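Local coordinates for protein phenol hydroxylase component phO (Pseudomonas stutzeri, PDB 3U52) that probably serves as a small accessory subunit of a multicomponent phenol hydroxylase, associating with other chains of the oxygenase complex, at residues G22-Y27 with Q96-K101; V28-H33 with L104-P109. One frame throughout, in Å; residues are numbered along the deposited sequence.

Contact 1. Residues G22-Y27 with Q96-K101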
ATOM      1  N   GLY E  22      -3.189  49.172  34.999  1.00 37.47           N
ATOM      2  CA  GLY E  22      -3.803  49.771  36.180  1.00 36.63           C
ATOM      3  C   GLY E  22      -4.519  48.769  37.060  1.00 35.86           C
ATOM      4  O   GLY E  22      -4.790  49.063  38.232  1.00 36.36           O
ATOM      5  N   MET E  23      -4.840  47.601  36.500  1.00 34.05           N
ATOM      6  CA  MET E  23      -5.568  46.570  37.239  1.00 32.60           C
ATOM      7  C   MET E  23      -4.633  45.614  37.956  1.00 30.36           C
ATOM      8  O   MET E  23      -3.410  45.767  37.922  1.00 29.23           O
ATOM      9  CB  MET E  23      -6.471  45.805  36.294  1.00 33.45           C
ATOM     10  CG  MET E  23      -7.100  46.676  35.262  1.00 38.56           C
ATOM     11  SD  MET E  23      -8.809  46.908  35.708  1.00 46.71           S
ATOM     12  CE  MET E  23      -9.544  46.560  34.110  1.00 47.47           C
ATOM     13  N   GLN E  24      -5.212  44.627  38.625  1.00 27.81           N
ATOM     14  CA  GLN E  24      -4.414  43.608  39.233  1.00 26.70           C
ATOM     15  C   GLN E  24      -5.166  42.279  39.088  1.00 25.50           C
ATOM     16  O   GLN E  24      -6.401  42.257  38.996  1.00 24.67           O
ATOM     17  CB  GLN E  24      -4.110  43.951  40.719  1.00 27.93           C
ATOM     18  CG  GLN E  24      -5.304  43.785  41.672  1.00 28.16           C
ATOM     19  CD  GLN E  24      -5.037  44.440  43.032  1.00 33.39           C
ATOM     20  OE1 GLN E  24      -4.133  45.260  43.160  1.00 36.01           O
ATOM     21  NE2 GLN E  24      -5.808  44.075  44.037  1.00 33.57           N
ATOM     22  N   LEU E  25      -4.415  41.185  39.058  1.00 24.55           N
ATOM     23  CA  LEU E  25      -4.991  39.807  39.112  1.00 23.63           C
ATOM     24  C   LEU E  25      -5.414  39.457  40.534  1.00 22.76           C
ATOM     25  O   LEU E  25      -4.703  39.734  41.498  1.00 22.44           O
ATOM     26  CB  LEU E  25      -3.953  38.759  38.641  1.00 23.17           C
ATOM     27  CG  LEU E  25      -3.681  38.757  37.120  1.00 24.19           C
ATOM     28  CD1 LEU E  25      -2.469  37.902  36.829  1.00 24.98           C
ATOM     29  CD2 LEU E  25      -4.929  38.351  36.306  1.00 23.15           C
ATOM     30  N   LEU E  26      -6.566  38.818  40.636  1.00 22.38           N
ATOM     31  CA  LEU E  26      -7.049  38.284  41.895  1.00 22.33           C
ATOM     32  C   LEU E  26      -7.645  36.895  41.627  1.00 21.22           C
ATOM     33  O   LEU E  26      -8.416  36.695  40.670  1.00 21.51           O
ATOM     34  CB  LEU E  26      -8.130  39.208  42.481  1.00 20.85           C
ATOM     35  CG  LEU E  26      -8.882  38.725  43.727  1.00 22.98           C
ATOM     36  CD1 LEU E  26      -7.976  38.540  44.925  1.00 23.60           C
ATOM     37  CD2 LEU E  26     -10.008  39.723  44.072  1.00 25.66           C
ATOM     38  N   TYR E  27      -7.355  35.956  42.513  1.00 21.32           N
ATOM     39  CA  TYR E  27      -7.910  34.613  42.374  1.00 19.97           C
ATOM     40  C   TYR E  27      -8.851  34.356  43.494  1.00 20.50           C
ATOM     41  O   TYR E  27      -8.552  34.719  44.619  1.00 21.43           O
ATOM     42  CB  TYR E  27      -6.784  33.557  42.455  1.00 20.99           C
ATOM     43  CG  TYR E  27      -5.684  33.717  41.431  1.00 20.87           C
ATOM     44  CD1 TYR E  27      -5.923  33.485  40.067  1.00 20.01           C
ATOM     45  CD2 TYR E  27      -4.413  34.106  41.818  1.00 22.70           C
ATOM     46  CE1 TYR E  27      -4.898  33.646  39.123  1.00 22.54           C
ATOM     47  CE2 TYR E  27      -3.394  34.290  40.882  1.00 23.05           C
ATOM     48  CZ  TYR E  27      -3.643  34.062  39.543  1.00 25.88           C
ATOM     49  OH  TYR E  27      -2.591  34.217  38.632  1.00 29.91           O
ATOM     50  N   GLN E  96      -6.846  47.225  52.088  1.00 37.49           N
ATOM     51  CA  GLN E  96      -6.853  46.079  52.984  1.00 36.53           C
ATOM     52  C   GLN E  96      -5.827  44.975  52.678  1.00 36.11           C
ATOM     53  O   GLN E  96      -5.843  43.924  53.305  1.00 35.95           O
ATOM     54  CB  GLN E  96      -8.276  45.563  53.228  1.00 36.59           C
ATOM     55  CG  GLN E  96      -9.076  45.264  52.006  1.00 37.02           C
ATOM     56  CD  GLN E  96     -10.546  45.195  52.304  1.00 38.02           C
ATOM     57  OE1 GLN E  96     -11.348  45.806  51.626  1.00 40.30           O
ATOM     58  NE2 GLN E  96     -10.908  44.441  53.322  1.00 36.09           N
ATOM     59  N   GLY E  97      -4.897  45.228  51.755  1.00 35.67           N
ATOM     60  CA  GLY E  97      -3.779  44.296  51.555  1.00 33.96           C
ATOM     61  C   GLY E  97      -4.019  43.207  50.514  1.00 33.37           C
ATOM     62  O   GLY E  97      -3.256  42.232  50.420  1.00 32.66           O
ATOM     63  N   ILE E  98      -5.082  43.363  49.728  1.00 32.15           N
ATOM     64  CA  ILE E  98      -5.374  42.416  48.639  1.00 31.08           C
ATOM     65  C   ILE E  98      -4.573  42.906  47.421  1.00 30.33           C
ATOM     66  O   ILE E  98      -4.993  43.815  46.712  1.00 31.11           O
ATOM     67  CB  ILE E  98      -6.890  42.314  48.402  1.00 31.42           C
ATOM     68  CG1 ILE E  98      -7.572  41.738  49.653  1.00 28.84           C
ATOM     69  CG2 ILE E  98      -7.237  41.423  47.176  1.00 31.84           C
ATOM     70  CD1 ILE E  98      -9.061  42.002  49.665  1.00 26.88           C
ATOM     71  N   ASP E  99      -3.376  42.360  47.274  1.00 28.93           N
ATOM     72  CA  ASP E  99      -2.418  42.820  46.274  1.00 29.07           C
ATOM     73  C   ASP E  99      -2.429  41.890  45.023  1.00 27.21           C
ATOM     74  O   ASP E  99      -3.248  40.954  44.940  1.00 26.45           O
ATOM     75  CB  ASP E  99      -1.026  42.948  46.886  1.00 28.94           C
ATOM     76  CG  ASP E  99      -0.414  41.615  47.292  1.00 34.53           C
ATOM     77  OD1 ASP E  99      -0.838  40.507  46.811  1.00 38.33           O
ATOM     78  OD2 ASP E  99       0.554  41.680  48.092  1.00 34.51           O
ATOM     79  N   HIS E 100      -1.573  42.191  44.054  1.00 25.31           N
ATOM     80  CA  HIS E 100      -1.616  41.520  42.739  1.00 23.96           C
ATOM     81  C   HIS E 100      -1.307  40.028  42.922  1.00 22.56           C
ATOM     82  O   HIS E 100      -0.396  39.662  43.650  1.00 21.47           O
ATOM     83  CB  HIS E 100      -0.644  42.230  41.794  1.00 23.87           C
ATOM     84  CG  HIS E 100      -0.485  41.601  40.455  1.00 22.52           C
ATOM     85  ND1 HIS E 100      -1.502  41.524  39.532  1.00 23.28           N
ATOM     86  CD2 HIS E 100       0.605  41.043  39.872  1.00 22.80           C
ATOM     87  CE1 HIS E 100      -1.041  40.958  38.424  1.00 25.04           C
ATOM     88  NE2 HIS E 100       0.233  40.648  38.612  1.00 22.19           N
ATOM     89  N   LYS E 101      -2.116  39.190  42.292  1.00 21.91           N
ATOM     90  CA  LYS E 101      -2.000  37.729  42.414  1.00 22.02           C
ATOM     91  C   LYS E 101      -2.197  37.123  43.835  1.00 21.15           C
ATOM     92  O   LYS E 101      -1.764  36.002  44.130  1.00 21.83           O
ATOM     93  CB  LYS E 101      -0.700  37.256  41.735  1.00 22.48           C
ATOM     94  CG  LYS E 101      -0.809  37.206  40.200  1.00 21.80           C
ATOM     95  CD  LYS E 101       0.294  36.294  39.608  1.00 21.24           C
ATOM     96  CE  LYS E 101       1.572  37.135  39.430  1.00 27.90           C
ATOM     97  NZ  LYS E 101       2.749  36.255  39.240  1.00 30.17           N
TER
HETATM   98  O   HOH W   1      -5.852  41.310  43.806  1.00 33.39           O
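Main-chain and side-chain hydrogen bonds join the first four residues of strand 24-29 to the loop that leads into strand 102-107, in a buried contact at one end of the sheet. The strand segment and the loop run at 83° to each other, so the bonds do not follow a strand pairing. His100 ND1 accepts the backbone N-H of Leu25 at 3.0 Å, and the bond is fairly straight (161°) though tilted from the imidazole plane. CG anti to the backbone N (chi1 175°) carries the imidazole over to the strand. A histidine suits the place because one ring nitrogen, ND1, accepts from Leu25 N while the other, NE2, bonds to Asp15 O. Lys101 N returns a bond to Leu25 O at 2.8 Å, and water 1 donates to the same oxygen and to Asp99 O. This loop leads into the last strand, parallel beside the first; the strand order 2-1-5-3-4 resembles a ubiquitin-like beta-grasp sheet. Gln24 reaches along its extended chain to put NE2 2.8 Å from Ile98 O, a bent bond with the donor above the carbonyl plane. Leu26 CD1 meets Ile98 CG2 at 3.7 Å, both side chains lying against helix 50-62. Lys101 lays its aliphatic chain beside Leu25 and Tyr27, CD 3.7 Å from Tyr27 OH, while its NZ bonds to the backbone of another protein's chain.

Contact 2. Residues V28-H33 with L104-P109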
ATOM      1  N   VAL E  28      -9.969  33.705  43.227  1.00 20.18           N
ATOM      2  CA  VAL E  28     -10.876  33.387  44.300  1.00 21.01           C
ATOM      3  C   VAL E  28     -11.220  31.901  44.303  1.00 21.42           C
ATOM      4  O   VAL E  28     -11.674  31.359  43.284  1.00 22.63           O
ATOM      5  CB  VAL E  28     -12.185  34.227  44.214  1.00 20.60           C
ATOM      6  CG1 VAL E  28     -13.155  33.848  45.407  1.00 20.44           C
ATOM      7  CG2 VAL E  28     -11.883  35.791  44.158  1.00 22.95           C
ATOM      8  N   TYR E  29     -11.015  31.251  45.454  1.00 20.78           N
ATOM      9  CA  TYR E  29     -11.391  29.842  45.659  1.00 20.56           C
ATOM     10  C   TYR E  29     -12.579  29.670  46.629  1.00 19.94           C
ATOM     11  O   TYR E  29     -12.517  30.111  47.776  1.00 18.01           O
ATOM     12  CB  TYR E  29     -10.171  29.086  46.131  1.00 20.86           C
ATOM     13  CG  TYR E  29     -10.313  27.617  46.473  1.00 22.03           C
ATOM     14  CD1 TYR E  29      -9.531  27.061  47.492  1.00 21.97           C
ATOM     15  CD2 TYR E  29     -11.188  26.777  45.783  1.00 20.00           C
ATOM     16  CE1 TYR E  29      -9.629  25.696  47.823  1.00 22.10           C
ATOM     17  CE2 TYR E  29     -11.307  25.412  46.120  1.00 22.47           C
ATOM     18  CZ  TYR E  29     -10.534  24.882  47.125  1.00 21.88           C
ATOM     19  OH  TYR E  29     -10.638  23.542  47.456  1.00 21.19           O
ATOM     20  N   TRP E  30     -13.633  28.988  46.143  1.00 20.11           N
ATOM     21  CA  TRP E  30     -14.841  28.665  46.908  1.00 21.00           C
ATOM     22  C   TRP E  30     -14.835  27.147  47.185  1.00 20.63           C
ATOM     23  O   TRP E  30     -15.255  26.373  46.349  1.00 21.23           O
ATOM     24  CB  TRP E  30     -16.085  29.043  46.102  1.00 20.42           C
ATOM     25  CG  TRP E  30     -17.395  28.923  46.856  1.00 20.00           C
ATOM     26  CD1 TRP E  30     -17.564  28.899  48.207  1.00 20.02           C
ATOM     27  CD2 TRP E  30     -18.703  28.891  46.292  1.00 19.87           C
ATOM     28  NE1 TRP E  30     -18.899  28.834  48.518  1.00 20.51           N
ATOM     29  CE2 TRP E  30     -19.624  28.867  47.365  1.00 19.99           C
ATOM     30  CE3 TRP E  30     -19.198  28.922  44.976  1.00 20.04           C
ATOM     31  CZ2 TRP E  30     -21.024  28.854  47.168  1.00 21.25           C
ATOM     32  CZ3 TRP E  30     -20.581  28.879  44.781  1.00 21.24           C
ATOM     33  CH2 TRP E  30     -21.482  28.834  45.863  1.00 20.09           C
ATOM     34  N   PRO E  31     -14.268  26.702  48.330  1.00 21.87           N
ATOM     35  CA  PRO E  31     -14.217  25.236  48.502  1.00 21.58           C
ATOM     36  C   PRO E  31     -15.568  24.549  48.499  1.00 22.73           C
ATOM     37  O   PRO E  31     -16.562  25.150  48.880  1.00 23.20           O
ATOM     38  CB  PRO E  31     -13.525  25.069  49.864  1.00 22.60           C
ATOM     39  CG  PRO E  31     -12.747  26.330  50.052  1.00 20.88           C
ATOM     40  CD  PRO E  31     -13.565  27.407  49.419  1.00 21.09           C
ATOM     41  N   ASP E  32     -15.574  23.275  48.090  1.00 23.40           N
ATOM     42  CA  ASP E  32     -16.762  22.400  48.003  1.00 23.99           C
ATOM     43  C   ASP E  32     -17.729  22.789  46.911  1.00 22.39           C
ATOM     44  O   ASP E  32     -18.917  22.464  47.004  1.00 22.17           O
ATOM     45  CB  ASP E  32     -17.471  22.308  49.364  1.00 25.74           C
ATOM     46  CG  ASP E  32     -16.600  21.644  50.403  1.00 30.42           C
ATOM     47  OD1 ASP E  32     -16.012  20.568  50.100  1.00 34.99           O
ATOM     48  OD2 ASP E  32     -16.481  22.222  51.506  1.00 36.35           O
ATOM     49  N   HIS E  33     -17.217  23.461  45.877  1.00 19.50           N
ATOM     50  CA  HIS E  33     -18.036  23.905  44.751  1.00 20.85           C
ATOM     51  C   HIS E  33     -17.348  23.606  43.415  1.00 20.63           C
ATOM     52  O   HIS E  33     -17.124  24.505  42.582  1.00 20.01           O
ATOM     53  CB  HIS E  33     -18.458  25.370  44.926  1.00 20.92           C
ATOM     54  CG  HIS E  33     -19.391  25.540  46.087  1.00 24.11           C
ATOM     55  ND1 HIS E  33     -18.943  25.530  47.395  1.00 23.11           N
ATOM     56  CD2 HIS E  33     -20.745  25.541  46.153  1.00 24.60           C
ATOM     57  CE1 HIS E  33     -19.984  25.580  48.217  1.00 24.40           C
ATOM     58  NE2 HIS E  33     -21.087  25.601  47.487  1.00 23.69           N
ATOM     59  N   LEU E 104      -7.915  34.938  47.508  1.00 23.08           N
ATOM     60  CA  LEU E 104      -8.916  34.788  48.531  1.00 22.72           C
ATOM     61  C   LEU E 104      -9.586  33.378  48.524  1.00 22.54           C
ATOM     62  O   LEU E 104      -9.951  32.849  47.452  1.00 21.16           O
ATOM     63  CB  LEU E 104      -9.996  35.822  48.275  1.00 22.62           C
ATOM     64  CG  LEU E 104      -9.576  37.300  48.432  1.00 23.83           C
ATOM     65  CD1 LEU E 104     -10.616  38.188  47.787  1.00 24.02           C
ATOM     66  CD2 LEU E 104      -9.365  37.675  49.924  1.00 25.07           C
ATOM     67  N   THR E 105      -9.770  32.792  49.711  1.00 20.75           N
ATOM     68  CA  THR E 105     -10.523  31.538  49.857  1.00 22.00           C
ATOM     69  C   THR E 105     -11.761  31.890  50.615  1.00 22.70           C
ATOM     70  O   THR E 105     -11.655  32.554  51.627  1.00 23.92           O
ATOM     71  CB  THR E 105      -9.711  30.461  50.640  1.00 22.62           C
ATOM     72  OG1 THR E 105      -8.511  30.169  49.925  1.00 24.42           O
ATOM     73  CG2 THR E 105     -10.485  29.142  50.825  1.00 22.91           C
ATOM     74  N   VAL E 106     -12.933  31.498  50.146  1.00 23.26           N
ATOM     75  CA  VAL E 106     -14.164  31.833  50.866  1.00 23.60           C
ATOM     76  C   VAL E 106     -14.927  30.577  51.168  1.00 25.50           C
ATOM     77  O   VAL E 106     -15.281  29.846  50.260  1.00 25.47           O
ATOM     78  CB  VAL E 106     -15.080  32.841  50.125  1.00 24.09           C
ATOM     79  CG1 VAL E 106     -15.362  32.465  48.648  1.00 22.71           C
ATOM     80  CG2 VAL E 106     -16.424  33.041  50.909  1.00 23.95           C
ATOM     81  N   THR E 107     -15.153  30.317  52.460  1.00 26.26           N
ATOM     82  CA  THR E 107     -15.885  29.140  52.908  1.00 27.45           C
ATOM     83  C   THR E 107     -17.233  29.601  53.448  1.00 28.08           C
ATOM     84  O   THR E 107     -17.293  30.514  54.281  1.00 28.64           O
ATOM     85  CB  THR E 107     -15.064  28.376  53.976  1.00 28.15           C
ATOM     86  OG1 THR E 107     -13.904  27.799  53.346  1.00 31.30           O
ATOM     87  CG2 THR E 107     -15.874  27.242  54.628  1.00 27.37           C
ATOM     88  N   THR E 108     -18.292  28.972  52.957  1.00 28.95           N
ATOM     89  CA  THR E 108     -19.672  29.293  53.295  1.00 28.98           C
ATOM     90  C   THR E 108     -20.306  28.134  54.089  1.00 30.01           C
ATOM     91  O   THR E 108     -20.860  27.207  53.513  1.00 29.04           O
ATOM     92  CB  THR E 108     -20.524  29.546  52.007  1.00 29.12           C
ATOM     93  OG1 THR E 108     -20.389  28.427  51.109  1.00 27.39           O
ATOM     94  CG2 THR E 108     -20.074  30.856  51.271  1.00 28.20           C
ATOM     95  N   PRO E 109     -20.220  28.180  55.427  1.00 31.55           N
ATOM     96  CA  PRO E 109     -20.844  27.143  56.292  1.00 32.09           C
ATOM     97  C   PRO E 109     -22.260  26.806  55.869  1.00 31.76           C
ATOM     98  O   PRO E 109     -23.068  27.691  55.597  1.00 31.78           O
ATOM     99  CB  PRO E 109     -20.876  27.828  57.660  1.00 32.72           C
ATOM    100  CG  PRO E 109     -19.593  28.693  57.613  1.00 33.64           C
ATOM    101  CD  PRO E 109     -19.500  29.204  56.214  1.00 31.59           C
TER
HETATM  102  O   HOH W   2     -17.370  26.565  51.152  1.00 25.22           O
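Tyr29 N donates to Leu104 O at 2.8 Å, and Tyr29 O accepts from Val106 N at the same length. Both bonds are nearly straight, and each carbonyl also receives a CA-H, from Val28 and Thr105 respectively. Just past the end of the strand, the indole of Trp30 takes over: with CG anti to the backbone N (chi1 -172°) its edge reaches the second strand, and NE1 points to Thr108 OG1, 3.0 Å away and in the plane of the ring (167° at the hydrogen). Its CD1 edge lies 3.2 Å from Val106 O, a buried carbonyl without a hydrogen-bond partner. The imidazole of His33 lies over one face of the indole, its CG 3.3 Å above the plane, near the centre. Its ND1 bonds to Pro31 O at 2.8 Å, and NE2 to Asp67, so both nitrogens fix the rotation of the ring. Replacing Trp30 by a leucine would probably leave Thr108 OG1 without this donor and take away the flat surface against which His33 rests. Pro31, which has no N-H to offer a neighbouring strand, instead sets CG against Thr105 CG2 at 3.7 Å and over one face of the Tyr29 ring. Water 2 joins its carbonyl to Thr108 N where the two segments diverge. Farther out, Val28 and Leu104 pack against helix 50-62, their branched side chains suited to the core, while Tyr29 OH on the other face bonds to the backbone of another protein's chain. A type II turn from Trp30 to His33 ends this parallel pairing of central strands, an arrangement consistent with a beta-grasp-like sheet.

From the N terminus the chain enters strand 24-29, whose start serves contact 1 and whose end, with the turn that follows, serves contact 2. It then passes through strand 40-44, helix 50-62 and strands 77-80 and 83-85 before residues 96-101 return to close contact 1 over a loop of 68 residues. Strand 102-107 follows at once, and 104-109 closes contact 2. The segments alternate along the chain, so the two closures cross and do not nest. Their centres are about 18 Å apart, on opposite sides of the chain's centre, yet a probable hydrogen bond from Leu104 N to Tyr27 O joins them along the same strand pair.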